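Local structure of JamJ (Lyngbya majuscula, 5DOZ) at residues V44-N47 against F48-L52; V85-G88 against L89-Q93; Y289-W292 against K293-Q297. The protein is an NADPH-binding enoyl reductase domain of a polyketide synthase that probably forms a cyclopropane ring on a carrier-protein-bound intermediate. All blocks are in the same frame, centred on the assembly; numbering follows the deposited sequence.

Contact 1: V44-N47 against F48-L52; sequences VPVN and FRDIL. With NDP (NADPH dihydro-nicotinamide-adenine-dinucleotide phosphate), chain E.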
loop_
_atom_site.group_PDB
_atom_site.type_symbol
_atom_site.label_atom_id
_atom_site.label_comp_id
_atom_site.label_asym_id
_atom_site.label_seq_id
_atom_site.Cartn_x
_atom_site.Cartn_y
_atom_site.Cartn_z
ATOM N N VAL A 44 12.586 0.222 5.468
ATOM C CA VAL A 44 11.837 0.173 4.211
ATOM C C VAL A 44 10.980 -1.085 4.137
ATOM O O VAL A 44 11.494 -2.201 4.230
ATOM C CB VAL A 44 12.768 0.190 2.974
ATOM C CG1 VAL A 44 11.965 0.428 1.700
ATOM C CG2 VAL A 44 13.864 1.234 3.111
ATOM N N PRO A 45 9.661 -0.911 3.979
ATOM C CA PRO A 45 8.835 -2.093 3.770
ATOM C C PRO A 45 8.949 -2.628 2.343
ATOM O O PRO A 45 9.151 -1.856 1.397
ATOM C CB PRO A 45 7.413 -1.613 4.088
ATOM C CG PRO A 45 7.460 -0.128 4.023
ATOM C CD PRO A 45 8.876 0.301 4.280
ATOM N N VAL A 46 8.870 -3.949 2.203
ATOM C CA VAL A 46 8.802 -4.577 0.892
ATOM C C VAL A 46 7.355 -4.475 0.430
ATOM O O VAL A 46 6.433 -4.856 1.156
ATOM C CB VAL A 46 9.195 -6.071 0.927
ATOM C CG1 VAL A 46 9.450 -6.582 -0.488
ATOM C CG2 VAL A 46 10.422 -6.294 1.798
ATOM N N ASN A 47 7.159 -3.944 -0.770
ATOM C CA ASN A 47 5.824 -3.835 -1.331
ATOM C C ASN A 47 5.580 -4.932 -2.358
ATOM O O ASN A 47 6.522 -5.506 -2.904
ATOM C CB ASN A 47 5.594 -2.441 -1.923
ATOM C CG ASN A 47 5.092 -1.443 -0.885
ATOM O OD1 ASN A 47 3.898 -1.381 -0.593
ATOM N ND2 ASN A 47 5.999 -0.659 -0.327
ATOM N N PHE A 48 4.309 -5.229 -2.596
ATOM C CA PHE A 48 3.906 -6.226 -3.579
ATOM C C PHE A 48 4.486 -5.918 -4.954
ATOM O O PHE A 48 4.945 -6.820 -5.657
ATOM C CB PHE A 48 2.383 -6.275 -3.645
ATOM C CG PHE A 48 1.839 -7.458 -4.377
ATOM C CD1 PHE A 48 1.526 -8.624 -3.694
ATOM C CD2 PHE A 48 1.606 -7.400 -5.745
ATOM C CE1 PHE A 48 1.010 -9.717 -4.364
ATOM C CE2 PHE A 48 1.084 -8.493 -6.423
ATOM C CZ PHE A 48 0.787 -9.653 -5.732
ATOM N N ARG A 49 4.471 -4.644 -5.333
ATOM C CA ARG A 49 5.030 -4.218 -6.619
ATOM C C ARG A 49 6.553 -4.381 -6.716
ATOM O O ARG A 49 7.083 -4.513 -7.822
ATOM C CB ARG A 49 4.625 -2.773 -6.938
ATOM C CG ARG A 49 3.400 -2.646 -7.829
ATOM C CD ARG A 49 3.012 -1.186 -8.043
ATOM N NE ARG A 49 3.966 -0.432 -8.865
ATOM C CZ ARG A 49 3.822 0.847 -9.218
ATOM N NH1 ARG A 49 2.758 1.549 -8.823
ATOM N NH2 ARG A 49 4.748 1.429 -9.970
ATOM N N ASP A 50 7.252 -4.358 -5.577
ATOM C CA ASP A 50 8.707 -4.604 -5.560
ATOM C C ASP A 50 9.027 -6.008 -6.068
ATOM O O ASP A 50 9.973 -6.202 -6.835
ATOM C CB ASP A 50 9.303 -4.431 -4.153
ATOM C CG ASP A 50 9.415 -2.978 -3.724
ATOM O OD1 ASP A 50 9.988 -2.153 -4.469
ATOM O OD2 ASP A 50 8.947 -2.665 -2.607
ATOM N N ILE A 51 8.234 -6.983 -5.625
ATOM C CA ILE A 51 8.404 -8.377 -6.032
ATOM C C ILE A 51 8.114 -8.557 -7.521
ATOM O O ILE A 51 8.882 -9.207 -8.227
ATOM C CB ILE A 51 7.533 -9.317 -5.171
ATOM C CG1 ILE A 51 8.114 -9.406 -3.756
ATOM C CG2 ILE A 51 7.419 -10.704 -5.800
ATOM C CD1 ILE A 51 7.205 -10.116 -2.780
ATOM N N LEU A 52 7.018 -7.965 -7.990
ATOM C CA LEU A 52 6.668 -7.960 -9.412
ATOM C C LEU A 52 7.818 -7.466 -10.281
ATOM O O LEU A 52 8.158 -8.104 -11.283
ATOM C CB LEU A 52 5.420 -7.102 -9.665
ATOM C CG LEU A 52 4.075 -7.581 -9.109
ATOM C CD1 LEU A 52 2.968 -6.594 -9.466
ATOM C CD2 LEU A 52 3.718 -8.978 -9.598
HETATM P PA NDP E . 0.432 -7.869 0.284
HETATM O O1A NDP E . 1.457 -8.755 -0.396
HETATM O O2A NDP E . 0.626 -7.447 1.715
HETATM O O5B NDP E . -0.997 -8.605 0.220
HETATM C C5B NDP E . -1.257 -9.685 -0.670
HETATM C C4B NDP E . -2.326 -10.544 -0.015
HETATM O O4B NDP E . -3.078 -11.210 -1.035
HETATM C C3B NDP E . -1.752 -11.637 0.880
HETATM O O3B NDP E . -1.699 -11.243 2.255
HETATM C C2B NDP E . -2.745 -12.760 0.733
HETATM O O2B NDP E . -3.662 -12.681 1.812
HETATM C C1B NDP E . -3.519 -12.471 -0.541
HETATM N N9A NDP E . -3.275 -13.502 -1.567
HETATM C C8A NDP E . -2.089 -14.039 -1.895
HETATM N N7A NDP E . -2.240 -14.952 -2.880
HETATM C C5A NDP E . -3.549 -15.000 -3.193
HETATM C C6A NDP E . -4.401 -15.744 -4.147
HETATM N N6A NDP E . -3.864 -16.647 -4.996
HETATM N N1A NDP E . -5.735 -15.490 -4.144
HETATM C C2A NDP E . -6.293 -14.593 -3.309
HETATM N N3A NDP E . -5.572 -13.885 -2.421
HETATM C C4A NDP E . -4.226 -14.041 -2.322
HETATM O O3 NDP E . 0.165 -6.586 -0.652
HETATM P PN NDP E . -0.526 -5.199 -0.215
HETATM O O1N NDP E . -1.557 -5.442 0.845
HETATM O O2N NDP E . 0.555 -4.182 0.026
HETATM O O5D NDP E . -1.305 -4.761 -1.556
HETATM C C5D NDP E . -2.297 -5.601 -2.162
HETATM C C4D NDP E . -2.446 -5.267 -3.646
HETATM O O4D NDP E . -2.711 -3.874 -3.836
HETATM C C3D NDP E . -1.186 -5.552 -4.438
HETATM O O3D NDP E . -1.590 -6.081 -5.699
HETATM C C2D NDP E . -0.530 -4.194 -4.613
HETATM O O2D NDP E . 0.328 -4.104 -5.760
HETATM C C1D NDP E . -1.735 -3.274 -4.691
HETATM N N1N NDP E . -1.439 -1.916 -4.236
HETATM C C2N NDP E . -1.871 -0.894 -4.988
HETATM C C3N NDP E . -1.884 0.410 -4.509
HETATM C C7N NDP E . -2.602 1.479 -5.285
HETATM O O7N NDP E . -2.259 2.646 -5.199
HETATM N N7N NDP E . -3.621 1.124 -6.062
HETATM C C4N NDP E . -1.056 0.769 -3.293
HETATM C C5N NDP E . -0.743 -0.423 -2.508
HETATM C C6N NDP E . -0.861 -1.707 -3.038
HETATM P P2B NDP E . -4.503 -13.959 2.276
HETATM O O1X NDP E . -3.465 -15.001 2.623
HETATM O O2X NDP E . -5.265 -13.415 3.444
HETATM O O3X NDP E . -5.364 -14.305 1.087
HETATM O O HOH W 1 8.815 -0.771 -0.798
HETATM O O HOH W 2 2.505 -3.404 -1.401
#

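Contact 2: V85-G88 against L89-Q93; sequences VGVG and LGVSQ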
loop_
_atom_site.group_PDB
_atom_site.type_symbol
_atom_site.label_atom_id
_atom_site.label_comp_id
_atom_site.label_asym_id
_atom_site.label_seq_id
_atom_site.Cartn_x
_atom_site.Cartn_y
_atom_site.Cartn_z
ATOM N N VAL A 85 18.699 14.854 6.129
ATOM C CA VAL A 85 20.120 15.159 6.267
ATOM C C VAL A 85 20.541 16.329 5.365
ATOM O O VAL A 85 21.641 16.861 5.508
ATOM C CB VAL A 85 20.981 13.897 5.997
ATOM C CG1 VAL A 85 21.005 13.556 4.515
ATOM C CG2 VAL A 85 22.396 14.063 6.532
ATOM N N GLY A 86 19.666 16.729 4.443
ATOM C CA GLY A 86 19.966 17.838 3.536
ATOM C C GLY A 86 18.734 18.470 2.928
ATOM O O GLY A 86 17.872 17.775 2.383
ATOM N N VAL A 87 18.641 19.793 3.027
ATOM C CA VAL A 87 17.505 20.513 2.471
ATOM C C VAL A 87 17.987 21.511 1.425
ATOM O O VAL A 87 18.795 22.387 1.724
ATOM C CB VAL A 87 16.697 21.262 3.559
ATOM C CG1 VAL A 87 15.465 21.916 2.946
ATOM C CG2 VAL A 87 16.289 20.319 4.684
ATOM N N GLY A 88 17.478 21.375 0.204
ATOM C CA GLY A 88 17.819 22.292 -0.876
ATOM C C GLY A 88 17.062 23.598 -0.747
ATOM O O GLY A 88 16.127 23.715 0.062
ATOM N N LEU A 89 17.471 24.581 -1.544
ATOM C CA LEU A 89 16.848 25.896 -1.531
ATOM C C LEU A 89 15.441 25.841 -2.123
ATOM O O LEU A 89 15.152 25.001 -2.982
ATOM C CB LEU A 89 17.726 26.899 -2.285
ATOM C CG LEU A 89 17.650 28.378 -1.909
ATOM C CD1 LEU A 89 17.827 28.598 -0.411
ATOM C CD2 LEU A 89 18.697 29.150 -2.687
ATOM N N GLY A 90 14.566 26.724 -1.648
ATOM C CA GLY A 90 13.176 26.744 -2.088
ATOM C C GLY A 90 12.246 26.034 -1.123
ATOM O O GLY A 90 11.064 26.378 -1.021
ATOM N N VAL A 91 12.781 25.038 -0.419
ATOM C CA VAL A 91 12.018 24.253 0.553
ATOM C C VAL A 91 11.974 24.988 1.888
ATOM O O VAL A 91 13.018 25.338 2.448
ATOM C CB VAL A 91 12.645 22.863 0.775
ATOM C CG1 VAL A 91 11.712 21.975 1.585
ATOM C CG2 VAL A 91 13.004 22.207 -0.550
ATOM N N SER A 92 10.766 25.202 2.402
ATOM C CA SER A 92 10.576 25.960 3.638
ATOM C C SER A 92 10.016 25.139 4.801
ATOM O O SER A 92 10.137 25.542 5.963
ATOM C CB SER A 92 9.680 27.181 3.378
ATOM O OG SER A 92 8.559 26.841 2.578
ATOM N N GLN A 93 9.415 23.992 4.498
ATOM C CA GLN A 93 8.709 23.217 5.524
ATOM C C GLN A 93 9.564 22.162 6.258
ATOM O O GLN A 93 9.076 21.519 7.194
ATOM C CB GLN A 93 7.418 22.596 4.955
ATOM C CG GLN A 93 7.612 21.480 3.933
ATOM C CD GLN A 93 7.665 21.959 2.486
ATOM O OE1 GLN A 93 8.437 22.851 2.132
ATOM N NE2 GLN A 93 6.847 21.345 1.638
#

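Contact 3: Y289-W292 against K293-Q297; sequences YQIW and KKLIQ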
loop_
_atom_site.group_PDB
_atom_site.type_symbol
_atom_site.label_atom_id
_atom_site.label_comp_id
_atom_site.label_asym_id
_atom_site.label_seq_id
_atom_site.Cartn_x
_atom_site.Cartn_y
_atom_site.Cartn_z
ATOM N N TYR A 289 -0.094 15.343 1.642
ATOM C CA TYR A 289 -0.277 16.329 2.708
ATOM C C TYR A 289 -1.706 16.292 3.262
ATOM O O TYR A 289 -1.905 16.196 4.474
ATOM C CB TYR A 289 0.087 17.737 2.202
ATOM C CG TYR A 289 -0.243 18.874 3.151
ATOM C CD1 TYR A 289 0.630 19.226 4.181
ATOM C CD2 TYR A 289 -1.415 19.616 3.003
ATOM C CE1 TYR A 289 0.339 20.275 5.046
ATOM C CE2 TYR A 289 -1.717 20.665 3.862
ATOM C CZ TYR A 289 -0.837 20.989 4.885
ATOM O OH TYR A 289 -1.128 22.030 5.744
ATOM N N GLN A 290 -2.693 16.356 2.375
ATOM C CA GLN A 290 -4.088 16.381 2.802
ATOM C C GLN A 290 -4.502 15.118 3.557
ATOM O O GLN A 290 -5.046 15.208 4.658
ATOM C CB GLN A 290 -5.032 16.656 1.626
ATOM C CG GLN A 290 -5.238 18.140 1.335
ATOM C CD GLN A 290 -5.897 18.908 2.481
ATOM O OE1 GLN A 290 -6.641 18.344 3.292
ATOM N NE2 GLN A 290 -5.628 20.209 2.543
ATOM N N ILE A 291 -4.236 13.950 2.976
ATOM C CA ILE A 291 -4.572 12.679 3.623
ATOM C C ILE A 291 -3.952 12.613 5.017
ATOM O O ILE A 291 -4.635 12.276 5.985
ATOM C CB ILE A 291 -4.155 11.453 2.774
ATOM C CG1 ILE A 291 -5.030 11.353 1.519
ATOM C CG2 ILE A 291 -4.240 10.159 3.587
ATOM C CD1 ILE A 291 -4.609 10.263 0.553
ATOM N N TRP A 292 -2.673 12.967 5.117
ATOM C CA TRP A 292 -1.956 12.871 6.386
ATOM C C TRP A 292 -2.524 13.794 7.455
ATOM O O TRP A 292 -2.596 13.417 8.622
ATOM C CB TRP A 292 -0.456 13.117 6.204
ATOM C CG TRP A 292 0.320 12.866 7.455
ATOM C CD1 TRP A 292 1.117 13.750 8.116
ATOM C CD2 TRP A 292 0.344 11.651 8.220
ATOM N NE1 TRP A 292 1.654 13.159 9.234
ATOM C CE2 TRP A 292 1.191 11.872 9.323
ATOM C CE3 TRP A 292 -0.271 10.396 8.076
ATOM C CZ2 TRP A 292 1.448 10.883 10.279
ATOM C CZ3 TRP A 292 -0.016 9.413 9.027
ATOM C CH2 TRP A 292 0.838 9.662 10.113
ATOM N N LYS A 293 -2.914 15.001 7.046
ATOM C CA LYS A 293 -3.611 15.945 7.919
ATOM C C LYS A 293 -4.892 15.346 8.503
ATOM O O LYS A 293 -5.321 15.723 9.594
ATOM C CB LYS A 293 -3.966 17.218 7.154
ATOM C CG LYS A 293 -3.037 18.394 7.403
ATOM C CD LYS A 293 -3.713 19.702 7.019
ATOM C CE LYS A 293 -4.854 20.032 7.975
ATOM N NZ LYS A 293 -5.812 21.016 7.401
ATOM N N LYS A 294 -5.500 14.422 7.764
ATOM C CA LYS A 294 -6.743 13.789 8.191
ATOM C C LYS A 294 -6.478 12.481 8.928
ATOM O O LYS A 294 -7.418 11.816 9.366
ATOM C CB LYS A 294 -7.686 13.565 6.995
ATOM C CG LYS A 294 -7.807 14.768 6.061
ATOM C CD LYS A 294 -9.235 14.998 5.591
ATOM C CE LYS A 294 -9.298 15.882 4.350
ATOM N NZ LYS A 294 -8.992 15.107 3.112
ATOM N N LEU A 295 -5.202 12.121 9.075
ATOM C CA LEU A 295 -4.823 10.853 9.706
ATOM C C LEU A 295 -3.946 10.971 10.946
ATOM O O LEU A 295 -4.068 10.145 11.855
ATOM C CB LEU A 295 -4.145 9.910 8.700
ATOM C CG LEU A 295 -4.996 9.088 7.724
ATOM C CD1 LEU A 295 -4.093 8.199 6.879
ATOM C CD2 LEU A 295 -6.049 8.244 8.429
ATOM N N ILE A 296 -3.063 11.972 10.984
ATOM C CA ILE A 296 -2.043 12.066 12.044
ATOM C C ILE A 296 -2.628 12.134 13.460
ATOM O O ILE A 296 -2.055 11.570 14.392
ATOM C CB ILE A 296 -1.018 13.218 11.818
ATOM C CG1 ILE A 296 0.171 13.076 12.789
ATOM C CG2 ILE A 296 -1.684 14.587 11.934
ATOM C CD1 ILE A 296 1.349 13.998 12.536
ATOM N N GLN A 297 -3.761 12.814 13.609
ATOM C CA GLN A 297 -4.385 12.991 14.918
ATOM C C GLN A 297 -4.936 11.675 15.470
ATOM O O GLN A 297 -4.905 11.453 16.674
ATOM C CB GLN A 297 -5.467 14.073 14.865
ATOM C CG GLN A 297 -4.910 15.477 14.644
ATOM C CD GLN A 297 -5.897 16.436 13.996
ATOM O OE1 GLN A 297 -7.019 16.063 13.644
ATOM N NE2 GLN A 297 -5.477 17.685 13.834
#

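Contact 1: V44-N47 against F48-L52
Asp50 reaches back from the first turn of helix 48-54 to Asn47, the residue just before it. Its CB lies 3.2 Å from Asn47 O. Beyond CB the torsion decides the target: CG stands anti to the carbonyl carbon (chi1 -74°), which turns the carboxylate toward the incoming chain. There OD2 accepts the backbone N-H of Asn47, with Asn47 N to Asp50 OD2 at 2.9 Å and an N-H...O angle of 160°, on the anti lone pair, the one turned away from OD1. The same OD2 accepts a hydrogen bond from a water, 2.6 Å from it, which also donates to Pro45 O and accepts from Asn47 ND2. The other oxygen, OD1, is bonded to Gly77 N, so both ends of this buried carboxylate are engaged. A weak return bond runs from Asp50 N to Asn47 O at 3.0 Å. Asp50 thus supplies one half of a capping box; the side chain of Asn47 makes no capping bond; its ND2 donates to Glu79 and its OD1 accepts from a second water.

That water accepts from Phe48 N at 2.8 Å and donates to O2N of the NADPH diphosphate. Phe48, with CG anti to its backbone nitrogen (chi1 -167°), lays its ring against the cofactor: O3D of the nicotinamide ribose sits over one face, while phosphate oxygen O1A meets the edge in plane, 3.3 Å from CD1. The positive end of the helix dipole would probably suit these phosphates.

Pro45 and Val46 pack on strand 332-336, through Arg332 and Val333. On helix 317-326, Phe321 touches both Asp50 and Ile51, so the passage from strand 37-45 into helix 48-54 lies between these elements and the cofactor.

Contact 2: V85-G88 against L89-Q93
The peptide joining Gly88 to Leu89 is the flat group at this contact, and Val91 meets its carbonyl end. Methyl CG2 of Val91 comes to 3.5 Å from Gly88 O, and by the coordinates it stands well above the peptide plane instead of lying in it. The touch is therefore a van der Waals one between a methyl group and an oxygen. Another flat group, the Gln93 amide, bends back within its own segment, where OE1 takes a weak bond from Ser92 N at 3.3 Å.

Gly88 to Val91 form a type II beta turn, with Leu89 and Gly90 at its corners. Gly90 has the positive phi of 99° usual at the second corner. A side chain on Gly90 would run into the carbonyl oxygen of Leu89, so the backbone itself explains the glycine. No hydrogen bond spans the two segments; the side-chain contact across the turn is apolar.

That contact is between two valines, four residues apart. Val87 CG1 lies 3.7 Å from Val91 CB and 4.0 Å from Val91 CG1, the two side chains crossing at a slant. In Val87 the methyl that does the touching is placed opposite the backbone nitrogen (chi1 -176°), on the carbonyl side and hence toward the turn. Leu89, in the turn, points away from 85-88 at this exposed surface.

Strand 79-87 carries a classic beta bulge just before the turn, Val85 and Gly86 both facing Lys38 of strand 37-45. Backbone hydrogen bonds between Gly88 and Glu36 and between Leu89 and Gly35 carry the pairing past the ends of the two strands, and Val91 rests on Pro117, in the loop between strands 112-115 and 120-122.

Contact 3: Y289-W292 against K293-Q297
Trp292 O is the acceptor on which this turn is built, since it takes two backbone donors from the following segment. Ile296 N approaches almost straight down the carbonyl bond, 2.8 Å from Trp292 O, whereas Leu295 N, 2.9 Å from that oxygen, comes from above the carbonyl plane, 71° out of it, and so uses no lone pair. One turn earlier, Lys293 N donates to Tyr289 O at 3.0 Å. Lys294 N is shared: its main bond goes to Ile291 O at 2.9 Å, with a weaker one to Gln290 O at 3.2 Å. Bonds of i to i+3 spacing thus mark the tightened passage between helices 287-293 and 296-300, with Leu295 as N-cap of the second.

Side chains close over this backbone. With Trp292 CG anti to its backbone nitrogen (chi1 -173°), the indole lies under Ile296, whose CB makes a CH-pi contact 3.9 Å from the centroid of the five-membered ring. Leu295 CB meets the six-membered ring 4.0 Å from CE3, and an alanine at Trp292 would probably leave both residues facing a gap. Ile291 CG2 lies against Leu295 CD1, while Lys293 passes its CG over one face of the Tyr289 ring.

The buried side turns to helix 136-149, where Ile291 touches Phe140 and Asn148 and Leu295 touches Tyr143. Trp292 rests on Pro124 and Ile135, in the loops flanking helix 129-132.

The three contacts follow one another along the chain without touching. Contact 1 is the one at the cofactor: Phe48 and Arg49 belong to the NADPH pocket. Contact 2 shares its sheet, strands 37-45 and 79-87 being antiparallel neighbours, yet the centres of the two contacts lie 28 Å apart, and contact 2 is at the surface, 27 Å from the centre of the chain. Contact 3 is nearer to contact 2, with about 7 Å between their closest atoms, than to contact 1, from which about 13 Å separates them. It does not reach the cofactor: the Ile291 side chain stays about 10 Å from NADPH.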